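Side-chain contacts in putative ABC transporter subunit, substrate-binding component (PDB 4EVS), which binds 4-hydroxybenzoate and probably delivers benzoate derivatives to an ABC transporter as its substrate-binding component: residues F25-D30 with G279-T284; E66-E71 with Q93-P98; P98-N103 with R293-M298; P331-I336 with W366-Q371. One frame throughout, in Å; residues are numbered along the deposited sequence.

Interaction 1 (F25-D30 with G279-T284)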
loop_
_atom_site.group_PDB
_atom_site.type_symbol
_atom_site.label_atom_id
_atom_site.label_comp_id
_atom_site.label_asym_id
_atom_site.label_seq_id
_atom_site.Cartn_x
_atom_site.Cartn_y
_atom_site.Cartn_z
ATOM N N PHE A 25 -5.549 -0.953 9.578
ATOM C CA PHE A 25 -5.613 -2.414 9.487
ATOM C C PHE A 25 -6.748 -2.898 10.360
ATOM O O PHE A 25 -7.558 -3.718 9.947
ATOM C CB PHE A 25 -4.314 -3.080 9.970
ATOM C CG PHE A 25 -3.101 -2.955 9.066
ATOM C CD1 PHE A 25 -3.160 -2.620 7.717
ATOM C CD2 PHE A 25 -1.838 -3.229 9.603
ATOM C CE1 PHE A 25 -2.004 -2.592 6.959
ATOM C CE2 PHE A 25 -0.692 -3.205 8.849
ATOM C CZ PHE A 25 -0.762 -2.854 7.541
ATOM N N LYS A 26 -6.775 -2.422 11.595
ATOM C CA LYS A 26 -7.826 -2.789 12.524
ATOM C C LYS A 26 -9.201 -2.364 11.995
ATOM O O LYS A 26 -10.160 -3.109 12.097
ATOM C CB LYS A 26 -7.551 -2.194 13.907
ATOM C CG LYS A 26 -8.565 -2.594 14.949
ATOM C CD LYS A 26 -8.247 -1.999 16.304
ATOM C CE LYS A 26 -7.125 -2.688 16.980
ATOM N NZ LYS A 26 -7.011 -2.274 18.453
HETATM N N MSE A 27 -9.290 -1.169 11.435
HETATM C CA MSE A 27 -10.574 -0.656 10.893
HETATM C C MSE A 27 -11.103 -1.602 9.816
HETATM O O MSE A 27 -12.304 -1.894 9.766
HETATM C CB MSE A 27 -10.410 0.767 10.339
HETATM C CG MSE A 27 -10.200 1.837 11.397
HETATM SE SE MSE A 27 -9.550 3.484 10.762
HETATM C CE MSE A 27 -10.242 3.591 9.018
ATOM N N GLY A 28 -10.200 -2.044 8.925
ATOM C CA GLY A 28 -10.593 -2.901 7.830
ATOM C C GLY A 28 -11.015 -4.287 8.294
ATOM O O GLY A 28 -11.968 -4.859 7.782
ATOM N N ILE A 29 -10.243 -4.852 9.235
ATOM C CA ILE A 29 -10.603 -6.127 9.848
ATOM C C ILE A 29 -11.941 -5.992 10.572
ATOM O O ILE A 29 -12.832 -6.848 10.425
ATOM C CB ILE A 29 -9.467 -6.649 10.752
ATOM C CG1 ILE A 29 -8.278 -7.086 9.909
ATOM C CG2 ILE A 29 -9.996 -7.767 11.669
ATOM C CD1 ILE A 29 -6.918 -7.173 10.653
ATOM N N ASP A 30 -12.119 -4.900 11.287
ATOM C CA ASP A 30 -13.392 -4.672 11.992
ATOM C C ASP A 30 -14.564 -4.573 10.996
ATOM O O ASP A 30 -15.668 -5.082 11.272
ATOM C CB ASP A 30 -13.360 -3.413 12.850
ATOM C CG ASP A 30 -12.491 -3.549 14.104
ATOM O OD1 ASP A 30 -12.153 -4.700 14.514
ATOM O OD2 ASP A 30 -12.173 -2.468 14.706
ATOM N N GLY A 279 -13.292 10.035 7.471
ATOM C CA GLY A 279 -12.169 10.890 7.298
ATOM C C GLY A 279 -10.822 10.339 7.701
ATOM O O GLY A 279 -9.812 10.978 7.451
ATOM N N ASP A 280 -10.803 9.184 8.348
ATOM C CA ASP A 280 -9.558 8.562 8.753
ATOM C C ASP A 280 -9.222 7.361 7.873
ATOM O O ASP A 280 -8.193 6.724 8.076
ATOM C CB ASP A 280 -9.663 8.052 10.174
ATOM C CG ASP A 280 -9.703 9.155 11.212
ATOM O OD1 ASP A 280 -9.258 10.294 10.962
ATOM O OD2 ASP A 280 -10.183 8.857 12.328
ATOM N N VAL A 281 -10.093 7.025 6.928
ATOM C CA VAL A 281 -9.911 5.822 6.078
ATOM C C VAL A 281 -8.855 6.011 5.018
ATOM O O VAL A 281 -8.810 7.059 4.306
ATOM C CB VAL A 281 -11.244 5.397 5.431
ATOM C CG1 VAL A 281 -11.035 4.228 4.442
ATOM C CG2 VAL A 281 -12.282 5.062 6.528
ATOM N N THR A 282 -8.054 4.989 4.810
ATOM C CA THR A 282 -7.228 5.003 3.612
ATOM C C THR A 282 -6.801 3.584 3.218
ATOM O O THR A 282 -7.389 2.580 3.643
ATOM C CB THR A 282 -6.051 5.985 3.803
ATOM O OG1 THR A 282 -5.386 6.223 2.547
ATOM C CG2 THR A 282 -5.079 5.476 4.869
HETATM N N MSE A 283 -5.807 3.497 2.351
HETATM C CA MSE A 283 -5.592 2.267 1.586
HETATM C C MSE A 283 -5.333 1.023 2.408
HETATM O O MSE A 283 -5.704 -0.083 2.000
HETATM C CB MSE A 283 -4.489 2.451 0.546
HETATM C CG MSE A 283 -3.073 2.353 1.070
HETATM SE SE MSE A 283 -2.570 3.743 2.400
HETATM C CE MSE A 283 -0.648 3.358 2.436
ATOM N N THR A 284 -4.733 1.174 3.596
ATOM C CA THR A 284 -4.405 -0.040 4.358
ATOM C C THR A 284 -5.667 -0.728 4.884
ATOM O O THR A 284 -5.647 -1.937 5.174
ATOM C CB THR A 284 -3.397 0.230 5.477
ATOM O OG1 THR A 284 -3.894 1.274 6.300
ATOM C CG2 THR A 284 -2.028 0.624 4.961
#
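Phe25 reaches Thr284 with one flank of its ring: CE1 stops 3.5 Å from Thr284 CB, and CD1 lies 3.6 Å from Thr284 O, with this oxygen at the ring edge and in the ring plane. Thr284 CG2 adds a looser touch on CE1. Two residues further along the helix, Met27, present as selenomethionine, supplies the second point of contact. Its chain is extended through CG and bends only at the end (chi3 30°), which brings CE to 3.5 Å from Val281 CG2, with Asp280 O also close by.

Behind these van der Waals contacts are polar anchors. Thr284 OG1 is hydrogen-bonded to Phe21 O, while Asn24 holds both Asp280 O and Thr282 N, tying the 279-284 loop to helix 19-36. Were Phe25 cut back to an alanine, a gap would probably open beside Thr284 CB and CG2, leaving less firmly backed this threonine, whose side chain is about 7 Å from the bound 4-hydroxybenzoate. Next to it, Met283 belongs to the ligand pocket itself. The contact thus packs helix 19-36 against the start of helix 283-302, with Leu271 of helix 262-273 touching Met27 and Val281, and Leu102, just past strand 99-101, touching Phe25.

Interaction 2 (E66-E71 with Q93-P98)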
loop_
_atom_site.group_PDB
_atom_site.type_symbol
_atom_site.label_atom_id
_atom_site.label_comp_id
_atom_site.label_asym_id
_atom_site.label_seq_id
_atom_site.Cartn_x
_atom_site.Cartn_y
_atom_site.Cartn_z
ATOM N N GLU A 66 7.244 -13.709 19.064
ATOM C CA GLU A 66 6.357 -13.792 20.249
ATOM C C GLU A 66 4.987 -14.335 19.814
ATOM O O GLU A 66 4.345 -15.096 20.549
ATOM C CB GLU A 66 6.156 -12.413 20.910
ATOM C CG GLU A 66 5.120 -12.341 22.140
ATOM C CD GLU A 66 3.550 -12.182 21.877
ATOM O OE1 GLU A 66 3.035 -11.872 20.799
ATOM O OE2 GLU A 66 2.793 -12.379 22.849
ATOM N N LEU A 67 4.489 -13.862 18.682
ATOM C CA LEU A 67 3.194 -14.300 18.170
ATOM C C LEU A 67 3.205 -15.791 17.845
ATOM O O LEU A 67 2.233 -16.524 18.085
ATOM C CB LEU A 67 2.765 -13.503 16.935
ATOM C CG LEU A 67 2.359 -12.048 17.141
ATOM C CD1 LEU A 67 2.336 -11.262 15.784
ATOM C CD2 LEU A 67 0.983 -12.028 17.892
ATOM N N ILE A 68 4.294 -16.250 17.244
ATOM C CA ILE A 68 4.452 -17.641 16.934
ATOM C C ILE A 68 4.576 -18.495 18.215
ATOM O O ILE A 68 3.891 -19.521 18.363
ATOM C CB ILE A 68 5.678 -17.854 16.031
ATOM C CG1 ILE A 68 5.374 -17.323 14.632
ATOM C CG2 ILE A 68 6.067 -19.325 15.971
ATOM C CD1 ILE A 68 6.654 -17.009 13.822
ATOM N N VAL A 69 5.471 -18.097 19.113
ATOM C CA VAL A 69 5.831 -18.938 20.269
ATOM C C VAL A 69 4.852 -18.860 21.448
ATOM O O VAL A 69 4.466 -19.889 22.024
ATOM C CB VAL A 69 7.279 -18.595 20.757
ATOM C CG1 VAL A 69 7.579 -19.337 22.061
ATOM C CG2 VAL A 69 8.299 -18.886 19.610
ATOM N N LYS A 70 4.445 -17.645 21.793
ATOM C CA LYS A 70 3.647 -17.419 22.993
ATOM C C LYS A 70 2.128 -17.340 22.692
ATOM O O LYS A 70 1.292 -17.927 23.437
ATOM C CB LYS A 70 4.191 -16.197 23.756
ATOM C CG LYS A 70 5.637 -16.413 24.269
ATOM C CD LYS A 70 6.226 -15.296 25.147
ATOM C CE LYS A 70 7.681 -15.656 25.580
ATOM N NZ LYS A 70 8.386 -14.601 26.401
ATOM N N GLU A 71 1.750 -16.647 21.615
ATOM C CA GLU A 71 0.354 -16.595 21.197
ATOM C C GLU A 71 -0.089 -17.811 20.400
ATOM O O GLU A 71 -1.270 -18.088 20.336
ATOM C CB GLU A 71 0.049 -15.335 20.401
ATOM C CG GLU A 71 0.173 -14.123 21.223
ATOM C CD GLU A 71 -0.989 -13.960 22.184
ATOM O OE1 GLU A 71 -2.121 -14.407 21.873
ATOM O OE2 GLU A 71 -0.759 -13.351 23.231
ATOM N N GLN A 93 7.988 -20.466 7.007
ATOM C CA GLN A 93 7.857 -21.849 6.602
ATOM C C GLN A 93 8.144 -22.759 7.798
ATOM O O GLN A 93 7.433 -23.717 8.014
ATOM C CB GLN A 93 8.704 -22.183 5.349
ATOM C CG GLN A 93 8.662 -23.664 4.982
ATOM C CD GLN A 93 8.985 -23.976 3.536
ATOM O OE1 GLN A 93 9.404 -23.103 2.750
ATOM N NE2 GLN A 93 8.773 -25.241 3.168
ATOM N N GLU A 94 9.191 -22.512 8.585
ATOM C CA GLU A 94 9.444 -23.441 9.696
ATOM C C GLU A 94 8.422 -23.263 10.809
ATOM O O GLU A 94 8.110 -24.241 11.495
ATOM C CB GLU A 94 10.905 -23.445 10.223
ATOM C CG GLU A 94 11.947 -23.973 9.220
ATOM C CD GLU A 94 11.594 -25.343 8.637
ATOM O OE1 GLU A 94 11.727 -26.387 9.351
ATOM O OE2 GLU A 94 11.132 -25.358 7.465
ATOM N N ALA A 95 7.821 -22.067 10.949
ATOM C CA ALA A 95 6.732 -21.898 11.948
ATOM C C ALA A 95 5.404 -22.500 11.470
ATOM O O ALA A 95 4.452 -22.643 12.258
ATOM C CB ALA A 95 6.518 -20.426 12.327
ATOM N N LYS A 96 5.338 -22.845 10.191
ATOM C CA LYS A 96 4.126 -23.294 9.534
ATOM C C LYS A 96 2.985 -22.257 9.639
ATOM O O LYS A 96 1.827 -22.584 9.864
ATOM C CB LYS A 96 3.696 -24.681 10.009
ATOM C CG LYS A 96 4.734 -25.758 9.759
ATOM C CD LYS A 96 4.217 -27.150 10.109
ATOM C CE LYS A 96 5.171 -28.253 9.596
ATOM N NZ LYS A 96 4.849 -29.660 10.048
ATOM N N VAL A 97 3.334 -21.007 9.395
ATOM C CA VAL A 97 2.424 -19.841 9.507
ATOM C C VAL A 97 2.501 -18.979 8.270
ATOM O O VAL A 97 3.527 -18.398 8.040
ATOM C CB VAL A 97 2.834 -18.986 10.743
ATOM C CG1 VAL A 97 2.121 -17.675 10.801
ATOM C CG2 VAL A 97 2.638 -19.786 12.058
ATOM N N PRO A 98 1.395 -18.813 7.548
ATOM C CA PRO A 98 1.413 -17.873 6.456
ATOM C C PRO A 98 1.373 -16.443 6.901
ATOM O O PRO A 98 0.901 -16.152 7.982
ATOM C CB PRO A 98 0.144 -18.201 5.672
ATOM C CG PRO A 98 -0.201 -19.574 6.077
ATOM C CD PRO A 98 0.164 -19.613 7.513
#
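Ile68 meets Ala95 because its CG1 stands anti to its own carbonyl carbon (chi1 -72°) and CD1 continues outward in an extended chain (chi2 159°), so that the branched side chain is spread toward the other helix. Three of its carbons converge on a single methyl: Ala95 CB lies 3.7 Å from Ile68 CD1 and 3.8 Å from Ile68 CG2, with Ile68 CG1 slightly farther off.

The setting is the alpha/beta lobe of a periplasmic binding protein. Helix 57-69 leads into strand 75-78, and helix 92-95 lies in the beta-alpha-beta crossover from that strand to its parallel neighbour, strand 99-101. Ala95 closes its helix, and Lys96, with a phi of 57°, forms the Schellman motif that turns the chain back toward the sheet. Beyond this turn Val97 points toward helix 57-69, touches Ile76 of strand 75-78 and makes a marginal approach to Ile68. Leu67, on the same helix as Ile68, packs on Val48 and Arg50 of strand 43-51, and Arg50 also forms salt bridges with Glu66 and Glu71. Glu66 O accepts two backbone bonds, from Lys70 N at 2.8 Å and from Glu71 N at 3.2 Å.

Interaction 3 (P98-N103 with R293-M298). With PHB (p-hydroxybenzoic acid), chain I; SO4 (sulfate ion), chain D.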
loop_
_atom_site.group_PDB
_atom_site.type_symbol
_atom_site.label_atom_id
_atom_site.label_comp_id
_atom_site.label_asym_id
_atom_site.label_seq_id
_atom_site.Cartn_x
_atom_site.Cartn_y
_atom_site.Cartn_z
ATOM N N PRO A 98 1.395 -18.813 7.548
ATOM C CA PRO A 98 1.413 -17.873 6.456
ATOM C C PRO A 98 1.373 -16.443 6.901
ATOM O O PRO A 98 0.901 -16.152 7.982
ATOM C CB PRO A 98 0.144 -18.201 5.672
ATOM C CG PRO A 98 -0.201 -19.574 6.077
ATOM C CD PRO A 98 0.164 -19.613 7.513
HETATM N N MSE A 99 1.884 -15.569 6.030
HETATM C CA MSE A 99 1.826 -14.121 6.195
HETATM C C MSE A 99 0.994 -13.495 5.082
HETATM O O MSE A 99 1.293 -13.684 3.891
HETATM C CB MSE A 99 3.225 -13.513 6.208
HETATM C CG MSE A 99 3.227 -11.988 6.326
HETATM SE SE MSE A 99 4.961 -11.170 6.636
HETATM C CE MSE A 99 5.827 -11.612 4.998
ATOM N N VAL A 100 -0.035 -12.751 5.450
ATOM C CA VAL A 100 -0.809 -11.985 4.500
ATOM C C VAL A 100 -0.334 -10.542 4.623
ATOM O O VAL A 100 -0.593 -9.874 5.637
ATOM C CB VAL A 100 -2.322 -12.079 4.765
ATOM C CG1 VAL A 100 -3.114 -11.372 3.712
ATOM C CG2 VAL A 100 -2.748 -13.519 4.831
ATOM N N VAL A 101 0.385 -10.054 3.618
ATOM C CA VAL A 101 0.971 -8.718 3.623
ATOM C C VAL A 101 -0.081 -7.685 3.227
ATOM O O VAL A 101 -0.698 -7.788 2.159
ATOM C CB VAL A 101 2.205 -8.650 2.707
ATOM C CG1 VAL A 101 2.667 -7.218 2.565
ATOM C CG2 VAL A 101 3.339 -9.560 3.215
ATOM N N LEU A 102 -0.309 -6.725 4.114
ATOM C CA LEU A 102 -1.358 -5.712 3.944
ATOM C C LEU A 102 -0.854 -4.333 3.567
ATOM O O LEU A 102 -1.637 -3.393 3.451
ATOM C CB LEU A 102 -2.203 -5.624 5.218
ATOM C CG LEU A 102 -2.751 -6.940 5.846
ATOM C CD1 LEU A 102 -3.537 -6.693 7.154
ATOM C CD2 LEU A 102 -3.526 -7.783 4.839
ATOM N N ASN A 103 0.452 -4.195 3.407
ATOM C CA ASN A 103 0.991 -2.965 2.826
ATOM C C ASN A 103 2.319 -3.156 2.102
ATOM O O ASN A 103 2.398 -2.936 0.896
ATOM C CB ASN A 103 1.096 -1.838 3.820
ATOM C CG ASN A 103 1.372 -0.518 3.105
ATOM O OD1 ASN A 103 0.463 0.049 2.488
ATOM N ND2 ASN A 103 2.616 -0.051 3.155
ATOM N N ARG A 293 -10.569 -11.614 4.201
ATOM C CA ARG A 293 -11.260 -12.536 3.303
ATOM C C ARG A 293 -10.384 -13.752 2.993
ATOM O O ARG A 293 -10.835 -14.890 3.025
ATOM C CB ARG A 293 -11.613 -11.845 1.976
ATOM C CG ARG A 293 -12.342 -12.719 0.998
ATOM C CD ARG A 293 -12.580 -12.078 -0.374
ATOM N NE ARG A 293 -13.597 -11.011 -0.305
ATOM C CZ ARG A 293 -14.912 -11.207 -0.353
ATOM N NH1 ARG A 293 -15.466 -12.443 -0.474
ATOM N NH2 ARG A 293 -15.696 -10.156 -0.253
ATOM N N LEU A 294 -9.115 -13.517 2.677
ATOM C CA LEU A 294 -8.226 -14.618 2.329
ATOM C C LEU A 294 -7.917 -15.497 3.547
ATOM O O LEU A 294 -7.877 -16.729 3.428
ATOM C CB LEU A 294 -6.937 -14.159 1.708
ATOM C CG LEU A 294 -7.018 -13.492 0.332
ATOM C CD1 LEU A 294 -5.648 -13.312 -0.329
ATOM C CD2 LEU A 294 -7.975 -14.123 -0.571
ATOM N N ILE A 295 -7.768 -14.897 4.734
ATOM C CA ILE A 295 -7.547 -15.686 5.945
ATOM C C ILE A 295 -8.766 -16.554 6.220
ATOM O O ILE A 295 -8.622 -17.725 6.535
ATOM C CB ILE A 295 -7.244 -14.774 7.152
ATOM C CG1 ILE A 295 -5.874 -14.130 6.933
ATOM C CG2 ILE A 295 -7.259 -15.582 8.496
ATOM C CD1 ILE A 295 -5.534 -12.972 7.859
ATOM N N TYR A 296 -9.969 -15.988 6.075
ATOM C CA TYR A 296 -11.159 -16.819 6.260
ATOM C C TYR A 296 -11.186 -18.004 5.273
ATOM O O TYR A 296 -11.558 -19.128 5.656
ATOM C CB TYR A 296 -12.442 -16.012 6.221
ATOM C CG TYR A 296 -12.785 -15.306 7.527
ATOM C CD1 TYR A 296 -11.807 -14.671 8.301
ATOM C CD2 TYR A 296 -14.102 -15.233 7.974
ATOM C CE1 TYR A 296 -12.146 -14.024 9.477
ATOM C CE2 TYR A 296 -14.446 -14.586 9.140
ATOM C CZ TYR A 296 -13.477 -13.985 9.896
ATOM O OH TYR A 296 -13.812 -13.303 11.030
ATOM N N LYS A 297 -10.844 -17.740 4.014
ATOM C CA LYS A 297 -10.796 -18.781 2.998
ATOM C C LYS A 297 -9.760 -19.871 3.333
ATOM O O LYS A 297 -10.008 -21.066 3.153
ATOM C CB LYS A 297 -10.503 -18.159 1.649
ATOM C CG LYS A 297 -10.367 -19.143 0.507
ATOM C CD LYS A 297 -11.659 -19.841 0.182
ATOM C CE LYS A 297 -11.556 -20.642 -1.145
ATOM N NZ LYS A 297 -12.888 -20.715 -1.791
HETATM N N MSE A 298 -8.590 -19.447 3.811
HETATM C CA MSE A 298 -7.556 -20.402 4.231
HETATM C C MSE A 298 -8.003 -21.276 5.378
HETATM O O MSE A 298 -7.762 -22.469 5.363
HETATM C CB MSE A 298 -6.250 -19.680 4.543
HETATM C CG MSE A 298 -5.640 -19.090 3.296
HETATM SE SE MSE A 298 -3.809 -18.447 3.538
HETATM C CE MSE A 298 -4.198 -17.045 4.637
HETATM C "C1'" PHB I . 6.906 -0.050 2.243
HETATM O "O1'" PHB I . 7.801 0.115 3.121
HETATM O "O2'" PHB I . 6.894 -1.038 1.442
HETATM C C1 PHB I . 5.876 1.021 2.096
HETATM C C2 PHB I . 5.534 1.822 3.155
HETATM C C3 PHB I . 4.606 2.834 2.984
HETATM C C4 PHB I . 3.940 3.010 1.771
HETATM C C5 PHB I . 4.241 2.154 0.715
HETATM C C6 PHB I . 5.214 1.180 0.890
HETATM O O4 PHB I . 3.021 4.009 1.646
HETATM S S SO4 D . -18.511 -8.707 0.512
HETATM O O1 SO4 D . -17.514 -8.557 1.596
HETATM O O2 SO4 D . -18.055 -9.638 -0.507
HETATM O O3 SO4 D . -19.701 -9.291 1.127
HETATM O O4 SO4 D . -18.861 -7.477 -0.202
#
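Val100 presses a single methyl, CG2, against helix 283-302, and most of the tight packing gathers there. Ile295 CG1 comes to 3.8 Å from Val100 CG2 as the two side chains pass at a slant, and Met298 CE reaches the same Val100 CG2 at 3.8 Å while running in the opposite direction. Met298, built as selenomethionine, manages this by folding at its last torsion (chi3 -68°), which turns CE back to the valine. Its selenium makes only a slack approach to Pro98, with SE 4.5 Å from Pro98 CB.

Here strand 99-101 of the parallel core of one lobe is covered by a long helix, the layering expected of the alpha/beta lobes of periplasmic binding proteins. Helix 308-315 completes the cover through Ala311 and Val315, both touching Met298. Just beyond the strand, Asn103 enters the ligand pocket, where its ND2 stands above the ring of 4-hydroxybenzoate, 3.5 Å from ring atom C2, and is hydrogen-bonded to Tyr80 O.

The outward side of the helix is looser and polar. Arg293 extends away from the strand to a sulfate, probably from the crystallisation liquor, which meets its guanidinium at the edge and in plane. The separation of 2.4 Å between Arg293 NH2 and sulfate O2 is too short to trust in detail. Tyr289 OH and His36 NE2 also hydrogen-bond this anion.

Interaction 4 (P331-I336 with W366-Q371)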
loop_
_atom_site.group_PDB
_atom_site.type_symbol
_atom_site.label_atom_id
_atom_site.label_comp_id
_atom_site.label_asym_id
_atom_site.label_seq_id
_atom_site.Cartn_x
_atom_site.Cartn_y
_atom_site.Cartn_z
ATOM N N PRO A 331 -0.994 -16.586 -9.405
ATOM C CA PRO A 331 -0.261 -17.674 -8.713
ATOM C C PRO A 331 1.240 -17.673 -8.899
ATOM O O PRO A 331 1.945 -18.303 -8.131
ATOM C CB PRO A 331 -0.893 -18.959 -9.271
ATOM C CG PRO A 331 -1.487 -18.526 -10.571
ATOM C CD PRO A 331 -1.966 -17.110 -10.367
ATOM N N THR A 332 1.713 -16.999 -9.938
ATOM C CA THR A 332 3.160 -16.977 -10.227
ATOM C C THR A 332 3.900 -16.084 -9.241
ATOM O O THR A 332 5.107 -16.266 -9.045
ATOM C CB THR A 332 3.512 -16.552 -11.710
ATOM O OG1 THR A 332 3.214 -15.163 -11.909
ATOM C CG2 THR A 332 2.807 -17.416 -12.775
ATOM N N THR A 333 3.206 -15.123 -8.635
ATOM C CA THR A 333 3.823 -14.205 -7.677
ATOM C C THR A 333 3.164 -14.131 -6.299
ATOM O O THR A 333 3.764 -13.604 -5.352
ATOM C CB THR A 333 3.760 -12.774 -8.251
ATOM O OG1 THR A 333 2.389 -12.429 -8.413
ATOM C CG2 THR A 333 4.475 -12.641 -9.599
ATOM N N ARG A 334 1.952 -14.674 -6.184
ATOM C CA ARG A 334 1.137 -14.580 -4.949
ATOM C C ARG A 334 0.832 -13.121 -4.556
ATOM O O ARG A 334 0.631 -12.778 -3.372
ATOM C CB ARG A 334 1.743 -15.378 -3.817
ATOM C CG ARG A 334 1.466 -16.855 -3.976
ATOM C CD ARG A 334 2.333 -17.745 -3.104
ATOM N NE ARG A 334 3.720 -17.800 -3.544
ATOM C CZ ARG A 334 4.734 -17.116 -3.001
ATOM N NH1 ARG A 334 4.551 -16.311 -1.971
ATOM N NH2 ARG A 334 5.953 -17.262 -3.485
ATOM N N HIS A 335 0.815 -12.267 -5.570
ATOM C CA HIS A 335 0.490 -10.862 -5.442
ATOM C C HIS A 335 -0.884 -10.559 -6.095
ATOM O O HIS A 335 -1.267 -11.189 -7.108
ATOM C CB HIS A 335 1.561 -9.969 -6.124
ATOM C CG HIS A 335 1.267 -8.532 -5.925
ATOM N ND1 HIS A 335 1.279 -7.950 -4.681
ATOM C CD2 HIS A 335 0.797 -7.590 -6.789
ATOM C CE1 HIS A 335 0.858 -6.700 -4.783
ATOM N NE2 HIS A 335 0.531 -6.461 -6.051
ATOM N N ILE A 336 -1.596 -9.577 -5.535
ATOM C CA ILE A 336 -2.888 -9.163 -6.035
ATOM C C ILE A 336 -2.836 -8.367 -7.323
ATOM O O ILE A 336 -2.208 -7.286 -7.419
ATOM C CB ILE A 336 -3.677 -8.406 -4.897
ATOM C CG1 ILE A 336 -5.136 -8.190 -5.273
ATOM C CG2 ILE A 336 -2.950 -7.080 -4.506
ATOM C CD1 ILE A 336 -6.006 -7.786 -4.091
ATOM N N TRP A 366 4.537 -5.777 -12.004
ATOM C CA TRP A 366 5.488 -5.551 -13.119
ATOM C C TRP A 366 6.974 -5.716 -12.701
ATOM O O TRP A 366 7.888 -5.834 -13.541
ATOM C CB TRP A 366 5.308 -4.146 -13.698
ATOM C CG TRP A 366 4.009 -3.922 -14.383
ATOM C CD1 TRP A 366 3.057 -2.987 -14.060
ATOM C CD2 TRP A 366 3.508 -4.629 -15.505
ATOM N NE1 TRP A 366 2.016 -3.064 -14.927
ATOM C CE2 TRP A 366 2.265 -4.054 -15.834
ATOM C CE3 TRP A 366 4.014 -5.669 -16.310
ATOM C CZ2 TRP A 366 1.476 -4.525 -16.897
ATOM C CZ3 TRP A 366 3.236 -6.129 -17.362
ATOM C CH2 TRP A 366 1.972 -5.552 -17.637
ATOM N N GLY A 367 7.232 -5.702 -11.394
ATOM C CA GLY A 367 8.576 -5.934 -10.865
ATOM C C GLY A 367 9.062 -7.352 -10.900
ATOM O O GLY A 367 10.246 -7.577 -10.685
ATOM N N LEU A 368 8.154 -8.303 -11.135
ATOM C CA LEU A 368 8.502 -9.732 -11.208
ATOM C C LEU A 368 8.144 -10.355 -12.556
ATOM O O LEU A 368 8.827 -11.283 -12.999
ATOM C CB LEU A 368 7.790 -10.519 -10.092
ATOM C CG LEU A 368 8.203 -10.218 -8.642
ATOM C CD1 LEU A 368 7.487 -11.167 -7.681
ATOM C CD2 LEU A 368 9.735 -10.294 -8.403
ATOM N N VAL A 369 7.038 -9.936 -13.191
ATOM C CA VAL A 369 6.510 -10.739 -14.317
ATOM C C VAL A 369 7.346 -10.674 -15.612
ATOM O O VAL A 369 7.182 -11.538 -16.476
ATOM C CB VAL A 369 4.974 -10.495 -14.594
ATOM C CG1 VAL A 369 4.140 -10.798 -13.324
ATOM C CG2 VAL A 369 4.733 -9.084 -15.098
ATOM N N LYS A 370 8.233 -9.692 -15.737
ATOM C CA LYS A 370 9.112 -9.600 -16.921
ATOM C C LYS A 370 10.516 -10.140 -16.681
ATOM O O LYS A 370 11.300 -10.304 -17.636
ATOM C CB LYS A 370 9.214 -8.150 -17.410
ATOM C CG LYS A 370 7.912 -7.608 -17.966
ATOM C CD LYS A 370 8.121 -6.331 -18.760
ATOM C CE LYS A 370 6.790 -5.718 -19.191
ATOM N NZ LYS A 370 6.993 -4.424 -19.922
ATOM N N GLN A 371 10.839 -10.459 -15.429
ATOM C CA GLN A 371 12.205 -10.819 -15.086
ATOM C C GLN A 371 12.501 -12.189 -15.689
ATOM O O GLN A 371 11.602 -12.966 -16.103
ATOM C CB GLN A 371 12.429 -10.747 -13.573
ATOM C CG GLN A 371 12.197 -12.007 -12.777
ATOM C CD GLN A 371 12.397 -11.780 -11.242
ATOM O OE1 GLN A 371 12.625 -10.646 -10.787
ATOM N NE2 GLN A 371 12.314 -12.857 -10.465
ATOM O OXT GLN A 371 13.686 -12.529 -15.770
#
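Thr333, whose methyl packs on Leu368, turns its hydroxyl back to its own chain: His335 N donates to Thr333 OG1 over 3.3 Å at an N-H...O angle of 148°, which makes an ST turn. With chi1 at 62° the OG1 lies between the backbone N and the carbonyl carbon, and CG2 is thereby directed to the C-terminal segment. There Thr333 CG2 rests 3.9 Å from Leu368 CD1 and 4.0 Å from Leu368 CB, the two side chains crossing at a slant. Val369 CG1 adds a looser touch at 4.2 Å from Thr333 CG2. A serine here would probably keep the turn but leave Leu368 CD1 and Val369 CG1 facing a gap where the methyl had been.

The turn leads into strand 335-348, which pairs with strand 250-253 in the larger sheet, while Arg334 is bonded through its backbone to Arg118 of strand 116-118, the edge strand of the other sheet. The turn thus touches both sheets, consistent with a place near the hinge between the two lobes of a periplasmic binding protein. Leu368 also touches Thr110 and Glu111. Between 331-336 and 366-371 themselves the touching groups are all carbon, which suggests that across this contact the fit is one of shape, while hydrogen bonds to other parts of the chain, such as Gln371 NE2 to Glu111 OE2, help to place the C-terminal segment.

Overall arrangement
From the N terminus, helix 19-36 supplies the first half of interaction 1, which closes only at 279-284 and so spans a very long loop. Interaction 2 is nested inside that loop, joining helices 57-69 and 92-95 in the first lobe. Its last residue, Pro98, opens interaction 3, which closes on helix 283-302 at 293-298 and crosses interaction 1. These two share that helix and touch directly, Met283 and Thr284 on Asn103, at the ligand pocket. Interaction 4 follows in series, closing a short, strand-rich loop that brings the C terminus close to the probable hinge between lobes, its centre about 17 Å from that of interaction 3.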